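Local structure of glycosylation Associate Protein 2 (6OYC) at residues Asn186-Glu191 with Gln228-Glu233; Gly129-Lys134 with Leu257-Gly262; Ser318-Phe323 with Gln505-Leu510; Pro295-Tyr300 with Asp363-Ser368. The protein probably takes part, within the Gap123 complex of the accessory Sec system, in the glycosylation and secretion of bacterial surface proteins. All coordinates share one frame; numbering follows the deposited sequence.

Interaction 1 of 4, residues Asn186-Glu191 with Gln228-Glu233; sequences NELFLE and QLISLE
An antiparallel strand pairing at the margin of a six-stranded beta sheet joins N186 and L188 to L232 and I230, the short strand 230-232 running against strand 185-195. The two axes approach to 4.7 Å. Backbone N of N186 reaches O of L232 at 2.7 Å, L188 N reaches I230 O at 2.8 Å, and a return bond completes each pair. The carbonyl of L232 also receives a weak bond from ND2 of N186, whose OD1 is taken by S181 N. On the face bearing L188, I230 and L232, CD1 of L188 meets CD1 of L232 at 3.9 Å; F180 and F221 pack on L232, and F221 on I230 as well. On the face bearing E187 and S231, a water joins OE2 of E187 to OG of S231. CD2 of L229 lies 3.4 Å from OE2 of E187, while CD1 of L229 packs on CB of F189 at 3.7 Å. The ring of F189 turns its edge to O of Q228. Hydrogen-bonded pairs N186-L232 and L188-I230, with the non-hydrogen-bonded pair E187-S231 between them, thus add a short strand beside strand 185-195 in regular antiparallel beta-sheet register.

Interaction 2 of 4, residues Gly129-Lys134 with Leu257-Gly262; sequences GQYGEK and LHRRNG
R259 and E133 form the hydrogen-bonded pair of an antiparallel two-strand contact in which strand 132-135 runs against strand 251-262. Their backbones exchange two bonds, and that from R259 N to E133 O, at 2.9 Å, is nearly straight (172°). The arginine side chain shows how such a pair can carry a polar cluster on one face. From CB, chi1 of 66° sets CG between the backbone N and carbonyl carbon, where it lies 3.6 Å from E133 O; a bend at chi2 then places CD. NE passes CG of E133 and donates to a water that in turn donates to E133 OE2. CZ and NH1 lie against the tyrosine: CE2 of Y131 sits over one guanidinium face, while CZ of R259 lies at the edge of the ring, near its plane; the two planes are 63° apart. At the tip, NH2 stands 3.5 Å from E133 OE1 in a salt bridge of charges alone, since the oxygen is well out of the guanidinium plane; NH2 also bonds to a glycerol, probably from the crystallisation liquor.

On the other face, K134 and H258 lie side by side, CG of the lysine over the imidazole ring. The ammonium goes on to carbonyls that include L331 O, and H258 ND1 bonds to E308. G132 faces R260 without a side chain, its CA 4.0 Å from CG of the arginine. Beyond this pair, N261 N bonds to Y131 O, and ND2 of N261 rests 3.6 Å from CB of Y131.

Interaction 3 of 4, residues Ser318-Phe323 with Gln505-Leu510; sequences SMKTPF and QYRRML
No hydrogen bond crosses between M319 and Y506, or anywhere else between residues 318-323 and 505-510; a thioether packed on an aromatic side chain is the main tie. SD of M319 lies 4.7 Å from the centroid of the Y506 ring and 42° off its normal, an oblique Met-aromatic contact. The sulfur comes nearest to CB of Y506, at 3.7 Å, and CE follows at 3.8 Å from the same carbon, so the methionine tip sits at the root of the tyrosine. The two side chains cross at about a right angle. A bend at chi2 (-94°) places SD for this meeting. One helical turn further on, CD1 of L510 packs 4.0 Å from CB of M319. R507, on the same helix, carries its guanidinium to the loop: O of M319 lies over one of its faces, and NH2 comes within 3.5 Å of S318 O, while NE is engaged in a salt bridge with E518. The Y506 hydroxyl bonds instead to S368 OG on strand 365-370. The loop leads from helix 313-318 into strand 323-327, and K320 leaves the helix with positive phi. The attraction is probably mainly dispersion and sulfur-ring contact, with R507 perhaps adding a weak electrostatic pull toward the S318 and M319 carbonyls, and the directed polar bonds of Y506 and R507 go to third parties.

Interaction 4 of 4, residues Pro295-Tyr300 with Asp363-Ser368; sequences PPLTVY and DQLILS
V299 and L367 sit side by side in neighbouring parallel strands, 297-301 and 365-370, at the centre of the mixed beta sheet of an alpha/beta-hydrolase-like fold. CD2 of L367 touches CB of V299 at 3.5 Å, both side chains pointing the same way. V299 holds CG1 anti to its backbone N (chi1 178°), and its other methyl, CG2, crosses to CD1 of L365 at 3.7 Å. This face, with L297, is covered by helix 341-358.

On the reverse face, I366 extends toward the start of the adjacent strand: its CD1 presses on CG of P296 at 3.4 Å and lies alongside CG2 of T298. P296 follows a cis peptide bond, and its CB rests against O of Q364, the carbonyl that accepts from L297 N. P295 and the Q364 side chain run together, CG to NE2, while OE1 of Q364 turns to S361. Helix 495-514 covers P296 and I366.

S368 brings a hydroxyl to this face, as does T298, whose OG1 bonds to P322 O. A chi1 of 56° puts OG of S368 between backbone N and carbonyl carbon, from where it donates to V299 O at 2.6 Å from above the carbonyl plane. S368 N gives the same oxygen a second, weak bond. OG also lies at the edge of the Y300 ring. Nearer the start of the pair, V299 N meets I366 O almost straight (170°). A buried hydroxyl is thus satisfied by backbone and Y506 together, just before what may be a nucleophile elbow, so polar bonding ties strand to strand and to helix where apolar packing alone would supply no direction.

The four contacts fall into two neighbourhoods. Interactions 1 and 2 share an antiparallel sheet, where strands 185-195 and 251-262 are neighbours; the centres of the two interactions are 9 Å apart, and interaction 1 is nested in the loop that interaction 2 closes. Interactions 3 and 4 lie equally close in the hydrolase-like part; their segments alternate along the chain and are joined through Y506 and S368. Interactions 1 and 4 are buried strand pairs, one antiparallel and one parallel, with mostly apolar packing beside backbone bonds. Interaction 2, partly buried, adds charge and water to its backbone bonds; interaction 3, also partly buried, has none across it and relies on sulfur and methyl contacts with a guanidinium near carbonyls.

Interaction 1 of 4, residues Asn186-Glu191 with Gln228-Glu233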
# COMPACT_ATOMS: atom_id res chain seq x y z
N ASN B 186 -7.15 13.05 6.45
CA ASN B 186 -8.07 11.95 6.65
C ASN B 186 -8.58 11.53 5.28
O ASN B 186 -9.32 12.28 4.64
CB ASN B 186 -9.21 12.34 7.58
CG ASN B 186 -8.72 12.75 8.94
OD1 ASN B 186 -8.55 11.92 9.83
ND2 ASN B 186 -8.43 14.04 9.11
N GLU B 187 -8.14 10.36 4.84
CA GLU B 187 -8.48 9.86 3.53
C GLU B 187 -9.73 9.01 3.60
O GLU B 187 -9.89 8.19 4.51
CB GLU B 187 -7.32 9.05 2.95
CG GLU B 187 -6.23 9.89 2.36
CD GLU B 187 -5.11 9.08 1.68
OE1 GLU B 187 -5.05 7.84 1.84
OE2 GLU B 187 -4.29 9.70 0.98
N LEU B 188 -10.60 9.18 2.62
CA LEU B 188 -11.74 8.32 2.42
C LEU B 188 -11.73 7.86 0.97
O LEU B 188 -11.39 8.64 0.08
CB LEU B 188 -13.06 9.07 2.72
CG LEU B 188 -13.13 9.67 4.13
CD1 LEU B 188 -14.29 10.65 4.25
CD2 LEU B 188 -13.26 8.56 5.15
N PHE B 189 -12.13 6.61 0.72
CA PHE B 189 -12.38 6.16 -0.65
C PHE B 189 -13.49 5.11 -0.66
O PHE B 189 -13.38 4.08 0.01
CB PHE B 189 -11.12 5.59 -1.31
CG PHE B 189 -11.39 5.02 -2.66
CD1 PHE B 189 -11.83 5.84 -3.69
CD2 PHE B 189 -11.25 3.67 -2.90
CE1 PHE B 189 -12.12 5.34 -4.93
CE2 PHE B 189 -11.53 3.15 -4.14
CZ PHE B 189 -11.97 3.99 -5.16
N LEU B 190 -14.53 5.36 -1.43
CA LEU B 190 -15.70 4.49 -1.49
C LEU B 190 -15.66 3.70 -2.80
O LEU B 190 -15.81 4.28 -3.88
CB LEU B 190 -16.98 5.31 -1.40
CG LEU B 190 -18.29 4.58 -1.64
CD1 LEU B 190 -18.53 3.69 -0.45
CD2 LEU B 190 -19.46 5.58 -1.84
N GLU B 191 -15.45 2.39 -2.71
CA GLU B 191 -15.65 1.51 -3.85
C GLU B 191 -17.12 1.50 -4.23
O GLU B 191 -17.97 1.13 -3.42
CB GLU B 191 -15.24 0.09 -3.51
CG GLU B 191 -13.82 -0.19 -3.64
CD GLU B 191 -13.56 -1.65 -3.38
OE1 GLU B 191 -12.69 -1.92 -2.51
OE2 GLU B 191 -14.24 -2.51 -4.02
N GLN B 228 -12.90 9.33 -6.87
CA GLN B 228 -11.55 9.73 -6.52
C GLN B 228 -11.35 9.63 -5.02
O GLN B 228 -12.30 9.63 -4.23
CB GLN B 228 -11.27 11.18 -6.97
CG GLN B 228 -11.35 11.39 -8.48
CD GLN B 228 -10.60 10.32 -9.27
OE1 GLN B 228 -9.56 9.82 -8.82
NE2 GLN B 228 -11.12 9.97 -10.44
N LEU B 229 -10.09 9.54 -4.64
CA LEU B 229 -9.71 9.71 -3.24
C LEU B 229 -10.28 11.01 -2.69
O LEU B 229 -10.30 12.05 -3.35
CB LEU B 229 -8.19 9.67 -3.13
CG LEU B 229 -7.63 9.05 -1.87
CD1 LEU B 229 -7.98 7.56 -1.80
CD2 LEU B 229 -6.12 9.25 -1.86
N ILE B 230 -10.75 10.97 -1.45
CA ILE B 230 -11.20 12.15 -0.73
C ILE B 230 -10.20 12.41 0.38
O ILE B 230 -9.86 11.50 1.14
CB ILE B 230 -12.62 11.96 -0.18
CG1 ILE B 230 -13.61 11.79 -1.33
CG2 ILE B 230 -13.01 13.12 0.73
CD1 ILE B 230 -15.02 11.40 -0.84
N SER B 231 -9.71 13.64 0.48
CA SER B 231 -8.66 13.97 1.42
C SER B 231 -9.12 15.16 2.25
O SER B 231 -9.18 16.29 1.74
CB SER B 231 -7.33 14.26 0.71
OG SER B 231 -6.32 14.60 1.65
N LEU B 232 -9.42 14.91 3.52
CA LEU B 232 -10.02 15.88 4.42
C LEU B 232 -9.03 16.29 5.50
O LEU B 232 -8.34 15.45 6.08
CB LEU B 232 -11.26 15.32 5.10
CG LEU B 232 -12.36 14.87 4.14
CD1 LEU B 232 -13.61 14.47 4.94
CD2 LEU B 232 -12.63 16.01 3.20
N GLU B 233 -9.04 17.56 5.83
CA GLU B 233 -8.07 18.05 6.78
C GLU B 233 -8.71 19.21 7.51
O GLU B 233 -9.27 20.11 6.89
CB GLU B 233 -6.81 18.47 6.02
CG GLU B 233 -5.80 19.16 6.80
CD GLU B 233 -5.94 20.66 6.75
OE1 GLU B 233 -5.81 21.27 5.67
OE2 GLU B 233 -6.12 21.23 7.84
O HOH W 1 -4.25 12.57 1.86
O HOH W 2 -14.57 7.79 -2.96

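Interaction 2 of 4, residues Gly129-Lys134 with Leu257-Gly262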
# COMPACT_ATOMS: atom_id res chain seq x y z
N GLY B 129 4.58 5.84 10.46
CA GLY B 129 3.54 4.84 10.54
C GLY B 129 2.60 4.89 9.35
O GLY B 129 2.65 5.79 8.50
N GLN B 130 1.74 3.89 9.30
CA GLN B 130 0.70 3.79 8.28
C GLN B 130 -0.55 3.24 8.95
O GLN B 130 -0.45 2.49 9.92
CB GLN B 130 1.14 2.87 7.13
CG GLN B 130 1.74 1.56 7.65
CD GLN B 130 2.17 0.58 6.55
OE1 GLN B 130 1.72 0.65 5.40
NE2 GLN B 130 3.04 -0.36 6.92
N TYR B 131 -1.72 3.61 8.42
CA TYR B 131 -2.95 2.96 8.88
C TYR B 131 -4.08 3.13 7.87
O TYR B 131 -4.22 4.18 7.23
CB TYR B 131 -3.45 3.47 10.23
CG TYR B 131 -4.54 2.56 10.80
CD1 TYR B 131 -4.26 1.24 11.17
CD2 TYR B 131 -5.86 2.99 10.91
CE1 TYR B 131 -5.24 0.39 11.66
CE2 TYR B 131 -6.86 2.15 11.43
CZ TYR B 131 -6.54 0.85 11.79
OH TYR B 131 -7.51 -0.00 12.29
N GLY B 132 -4.89 2.10 7.76
CA GLY B 132 -6.16 2.18 7.07
C GLY B 132 -7.06 1.06 7.55
O GLY B 132 -6.59 0.08 8.12
N GLU B 133 -8.36 1.23 7.31
CA GLU B 133 -9.31 0.17 7.57
C GLU B 133 -10.58 0.46 6.78
O GLU B 133 -10.75 1.54 6.21
CB GLU B 133 -9.59 0.00 9.07
CG GLU B 133 -10.46 1.07 9.69
CD GLU B 133 -10.72 0.82 11.18
OE1 GLU B 133 -9.77 0.47 11.90
OE2 GLU B 133 -11.86 0.99 11.64
N LYS B 134 -11.46 -0.53 6.74
CA LYS B 134 -12.66 -0.50 5.92
C LYS B 134 -13.91 -0.45 6.79
O LYS B 134 -13.98 -1.11 7.83
CB LYS B 134 -12.72 -1.73 4.99
CG LYS B 134 -11.88 -1.58 3.71
CD LYS B 134 -11.51 -2.91 3.12
CE LYS B 134 -10.29 -3.51 3.83
NZ LYS B 134 -9.92 -4.81 3.20
N LEU B 257 -16.01 1.01 2.22
CA LEU B 257 -15.57 2.40 2.36
C LEU B 257 -14.24 2.37 3.12
O LEU B 257 -14.20 1.98 4.29
CB LEU B 257 -16.62 3.23 3.09
CG LEU B 257 -16.15 4.57 3.67
CD1 LEU B 257 -15.75 5.51 2.53
CD2 LEU B 257 -17.24 5.22 4.54
N HIS B 258 -13.16 2.77 2.45
CA HIS B 258 -11.83 2.81 3.04
C HIS B 258 -11.61 4.14 3.72
O HIS B 258 -11.96 5.19 3.18
CB HIS B 258 -10.74 2.64 1.98
CG HIS B 258 -10.85 1.37 1.20
ND1 HIS B 258 -10.10 0.25 1.50
CD2 HIS B 258 -11.59 1.05 0.11
CE1 HIS B 258 -10.38 -0.71 0.64
NE2 HIS B 258 -11.28 -0.25 -0.22
N ARG B 259 -10.94 4.09 4.88
CA ARG B 259 -10.45 5.30 5.52
C ARG B 259 -8.99 5.10 5.92
O ARG B 259 -8.63 4.05 6.45
CB ARG B 259 -11.31 5.68 6.73
CG ARG B 259 -11.27 4.70 7.89
CD ARG B 259 -10.37 5.27 8.96
NE ARG B 259 -10.49 4.55 10.21
CZ ARG B 259 -9.65 4.68 11.23
NH1 ARG B 259 -8.62 5.52 11.14
NH2 ARG B 259 -9.84 3.99 12.33
N ARG B 260 -8.16 6.11 5.65
CA ARG B 260 -6.71 5.98 5.77
C ARG B 260 -6.09 7.22 6.39
O ARG B 260 -6.58 8.35 6.20
CB ARG B 260 -6.05 5.72 4.39
CG ARG B 260 -6.45 4.39 3.77
CD ARG B 260 -6.14 4.29 2.26
NE ARG B 260 -6.74 3.07 1.72
CZ ARG B 260 -7.23 2.97 0.49
NH1 ARG B 260 -7.17 4.02 -0.33
NH2 ARG B 260 -7.75 1.83 0.07
N ASN B 261 -5.00 7.02 7.14
CA ASN B 261 -4.13 8.15 7.48
C ASN B 261 -3.46 8.63 6.19
O ASN B 261 -2.73 7.86 5.55
CB ASN B 261 -3.08 7.75 8.51
CG ASN B 261 -3.68 7.35 9.87
OD1 ASN B 261 -4.90 7.36 10.09
ND2 ASN B 261 -2.80 6.97 10.79
N GLY B 262 -3.72 9.87 5.81
CA GLY B 262 -3.29 10.38 4.52
C GLY B 262 -2.19 11.42 4.62
O GLY B 262 -1.99 12.06 5.66
O HOH W 3 -1.10 5.89 6.39
O HOH W 4 -12.84 3.28 11.09

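Interaction 3 of 4, residues Ser318-Phe323 with Gln505-Leu510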
# COMPACT_ATOMS: atom_id res chain seq x y z
N SER B 318 16.14 -4.46 5.97
CA SER B 318 17.33 -5.03 6.58
C SER B 318 18.20 -5.76 5.57
O SER B 318 19.40 -5.97 5.84
CB SER B 318 16.92 -5.98 7.71
OG SER B 318 16.20 -7.08 7.21
N MET B 319 17.65 -6.14 4.42
CA MET B 319 18.43 -6.82 3.39
C MET B 319 19.36 -5.88 2.63
O MET B 319 20.10 -6.36 1.77
CB MET B 319 17.49 -7.50 2.41
CG MET B 319 16.38 -8.28 3.08
SD MET B 319 16.83 -10.00 3.28
CE MET B 319 15.57 -10.58 4.43
N LYS B 320 19.30 -4.57 2.89
CA LYS B 320 20.19 -3.59 2.27
C LYS B 320 20.20 -3.73 0.75
O LYS B 320 21.17 -3.36 0.07
CB LYS B 320 21.60 -3.68 2.87
CG LYS B 320 21.63 -3.54 4.40
CD LYS B 320 21.35 -2.09 4.85
CE LYS B 320 22.11 -1.73 6.13
NZ LYS B 320 22.87 -0.43 6.03
N THR B 321 19.12 -4.25 0.20
CA THR B 321 18.93 -4.41 -1.23
C THR B 321 17.78 -3.51 -1.69
O THR B 321 16.93 -3.11 -0.88
CB THR B 321 18.62 -5.88 -1.54
OG1 THR B 321 18.66 -6.12 -2.95
CG2 THR B 321 17.26 -6.28 -1.00
N PRO B 322 17.73 -3.12 -2.97
CA PRO B 322 16.56 -2.39 -3.46
C PRO B 322 15.32 -3.27 -3.33
O PRO B 322 15.38 -4.48 -3.57
CB PRO B 322 16.88 -2.11 -4.93
CG PRO B 322 18.38 -2.27 -5.04
CD PRO B 322 18.78 -3.26 -4.00
N PHE B 323 14.20 -2.65 -2.93
CA PHE B 323 13.03 -3.46 -2.61
C PHE B 323 11.72 -2.75 -2.92
O PHE B 323 11.62 -1.52 -2.94
CB PHE B 323 13.05 -3.93 -1.15
CG PHE B 323 12.81 -2.85 -0.13
CD1 PHE B 323 13.86 -2.10 0.37
CD2 PHE B 323 11.52 -2.64 0.40
CE1 PHE B 323 13.65 -1.13 1.34
CE2 PHE B 323 11.30 -1.67 1.38
CZ PHE B 323 12.36 -0.91 1.85
N GLN B 505 16.76 -17.91 3.72
CA GLN B 505 16.78 -18.16 2.29
C GLN B 505 17.12 -16.90 1.51
O GLN B 505 17.78 -16.98 0.47
CB GLN B 505 15.43 -18.73 1.86
CG GLN B 505 15.54 -19.81 0.82
CD GLN B 505 16.36 -20.99 1.29
OE1 GLN B 505 16.42 -21.30 2.48
NE2 GLN B 505 17.01 -21.67 0.34
N TYR B 506 16.69 -15.74 2.00
CA TYR B 506 17.05 -14.48 1.35
C TYR B 506 18.54 -14.18 1.50
O TYR B 506 19.22 -13.87 0.51
CB TYR B 506 16.21 -13.34 1.93
CG TYR B 506 15.15 -12.80 1.00
CD1 TYR B 506 15.50 -12.05 -0.12
CD2 TYR B 506 13.79 -13.02 1.24
CE1 TYR B 506 14.53 -11.54 -0.98
CE2 TYR B 506 12.81 -12.52 0.38
CZ TYR B 506 13.19 -11.77 -0.72
OH TYR B 506 12.23 -11.27 -1.59
N ARG B 507 19.06 -14.25 2.73
CA ARG B 507 20.43 -13.80 2.97
C ARG B 507 21.44 -14.72 2.29
O ARG B 507 22.42 -14.25 1.70
CB ARG B 507 20.71 -13.72 4.48
CG ARG B 507 20.63 -12.31 5.06
CD ARG B 507 21.55 -11.32 4.31
NE ARG B 507 21.68 -10.05 5.03
CZ ARG B 507 22.27 -8.96 4.54
NH1 ARG B 507 22.80 -8.98 3.33
NH2 ARG B 507 22.33 -7.86 5.28
N ARG B 508 21.19 -16.03 2.33
CA ARG B 508 22.08 -16.97 1.65
C ARG B 508 22.01 -16.82 0.14
O ARG B 508 22.98 -17.15 -0.55
CB ARG B 508 21.73 -18.41 2.06
CG ARG B 508 20.84 -19.13 1.06
CD ARG B 508 20.89 -20.64 1.22
NE ARG B 508 20.53 -21.33 -0.01
CZ ARG B 508 21.38 -22.04 -0.75
NH1 ARG B 508 22.65 -22.15 -0.37
NH2 ARG B 508 20.96 -22.64 -1.86
N MET B 509 20.91 -16.32 -0.40
CA MET B 509 20.84 -16.15 -1.84
C MET B 509 21.44 -14.83 -2.30
O MET B 509 22.05 -14.77 -3.38
CB MET B 509 19.39 -16.26 -2.30
CG MET B 509 19.28 -16.35 -3.80
SD MET B 509 17.75 -15.59 -4.30
CE MET B 509 18.31 -13.89 -4.29
N LEU B 510 21.25 -13.75 -1.53
CA LEU B 510 21.95 -12.51 -1.83
C LEU B 510 23.46 -12.72 -1.88
O LEU B 510 24.16 -12.09 -2.68
CB LEU B 510 21.58 -11.43 -0.81
CG LEU B 510 20.11 -10.96 -0.71
CD1 LEU B 510 19.96 -10.01 0.44
CD2 LEU B 510 19.63 -10.31 -1.99

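Interaction 4 of 4, residues Pro295-Tyr300 with Asp363-Ser368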
# COMPACT_ATOMS: atom_id res chain seq x y z
N PRO B 295 21.88 -4.74 -7.76
CA PRO B 295 21.05 -5.94 -7.78
C PRO B 295 21.14 -6.78 -6.56
O PRO B 295 22.13 -6.78 -5.91
CB PRO B 295 21.63 -6.71 -8.94
CG PRO B 295 22.21 -5.69 -9.82
CD PRO B 295 22.79 -4.69 -8.90
N PRO B 296 20.09 -7.49 -6.26
CA PRO B 296 18.90 -7.51 -7.08
C PRO B 296 17.76 -6.69 -6.50
O PRO B 296 17.89 -6.19 -5.42
CB PRO B 296 18.52 -8.95 -7.02
CG PRO B 296 18.84 -9.31 -5.64
CD PRO B 296 19.99 -8.49 -5.20
N LEU B 297 16.67 -6.56 -7.23
CA LEU B 297 15.48 -5.89 -6.71
C LEU B 297 14.62 -6.97 -6.06
O LEU B 297 14.27 -7.94 -6.68
CB LEU B 297 14.74 -5.14 -7.79
CG LEU B 297 13.29 -4.76 -7.56
CD1 LEU B 297 13.17 -3.82 -6.41
CD2 LEU B 297 12.67 -4.15 -8.77
N THR B 298 14.27 -6.77 -4.81
CA THR B 298 13.51 -7.77 -4.06
C THR B 298 12.08 -7.29 -3.78
O THR B 298 11.88 -6.27 -3.12
CB THR B 298 14.22 -8.08 -2.75
OG1 THR B 298 14.38 -6.86 -2.01
CG2 THR B 298 15.58 -8.70 -3.03
N VAL B 299 11.10 -8.06 -4.23
CA VAL B 299 9.69 -7.70 -4.13
C VAL B 299 9.02 -8.59 -3.09
O VAL B 299 9.10 -9.83 -3.17
CB VAL B 299 8.98 -7.83 -5.50
CG1 VAL B 299 7.50 -7.51 -5.39
CG2 VAL B 299 9.67 -6.96 -6.54
N TYR B 300 8.34 -7.97 -2.13
CA TYR B 300 7.57 -8.70 -1.11
C TYR B 300 6.09 -8.36 -1.26
O TYR B 300 5.71 -7.19 -1.10
CB TYR B 300 8.04 -8.35 0.29
CG TYR B 300 7.35 -9.14 1.38
CD1 TYR B 300 7.44 -10.53 1.42
CD2 TYR B 300 6.60 -8.50 2.37
CE1 TYR B 300 6.81 -11.26 2.42
CE2 TYR B 300 5.96 -9.22 3.37
CZ TYR B 300 6.07 -10.60 3.39
OH TYR B 300 5.44 -11.32 4.38
N ASP B 363 16.40 -11.28 -14.73
CA ASP B 363 17.25 -12.14 -13.91
C ASP B 363 17.88 -11.40 -12.75
O ASP B 363 18.69 -11.99 -12.03
CB ASP B 363 18.33 -12.79 -14.77
CG ASP B 363 18.58 -14.24 -14.37
OD1 ASP B 363 19.07 -14.48 -13.24
OD2 ASP B 363 18.28 -15.14 -15.18
N GLN B 364 17.55 -10.13 -12.55
CA GLN B 364 17.95 -9.41 -11.36
C GLN B 364 16.74 -9.06 -10.48
O GLN B 364 16.77 -8.09 -9.71
CB GLN B 364 18.77 -8.18 -11.76
CG GLN B 364 20.00 -8.55 -12.60
CD GLN B 364 20.69 -7.37 -13.27
OE1 GLN B 364 20.12 -6.71 -14.15
NE2 GLN B 364 21.93 -7.11 -12.87
N LEU B 365 15.68 -9.87 -10.57
CA LEU B 365 14.43 -9.66 -9.86
C LEU B 365 14.07 -10.87 -9.00
O LEU B 365 14.17 -12.01 -9.46
CB LEU B 365 13.29 -9.39 -10.86
CG LEU B 365 11.88 -9.54 -10.31
CD1 LEU B 365 11.64 -8.43 -9.29
CD2 LEU B 365 10.83 -9.49 -11.43
N ILE B 366 13.63 -10.62 -7.76
CA ILE B 366 13.21 -11.68 -6.84
C ILE B 366 11.82 -11.36 -6.30
O ILE B 366 11.62 -10.32 -5.67
CB ILE B 366 14.19 -11.84 -5.66
CG1 ILE B 366 15.60 -12.13 -6.19
CG2 ILE B 366 13.71 -12.94 -4.70
CD1 ILE B 366 16.64 -11.86 -5.18
N LEU B 367 10.87 -12.28 -6.51
CA LEU B 367 9.52 -12.16 -5.98
C LEU B 367 9.35 -13.08 -4.77
O LEU B 367 9.84 -14.21 -4.78
CB LEU B 367 8.48 -12.51 -7.05
CG LEU B 367 8.61 -11.67 -8.31
CD1 LEU B 367 7.66 -12.12 -9.41
CD2 LEU B 367 8.40 -10.20 -8.01
N SER B 368 8.65 -12.59 -3.74
CA SER B 368 8.57 -13.31 -2.48
C SER B 368 7.26 -13.00 -1.76
O SER B 368 6.59 -12.01 -2.04
CB SER B 368 9.74 -12.94 -1.56
OG SER B 368 9.79 -11.54 -1.37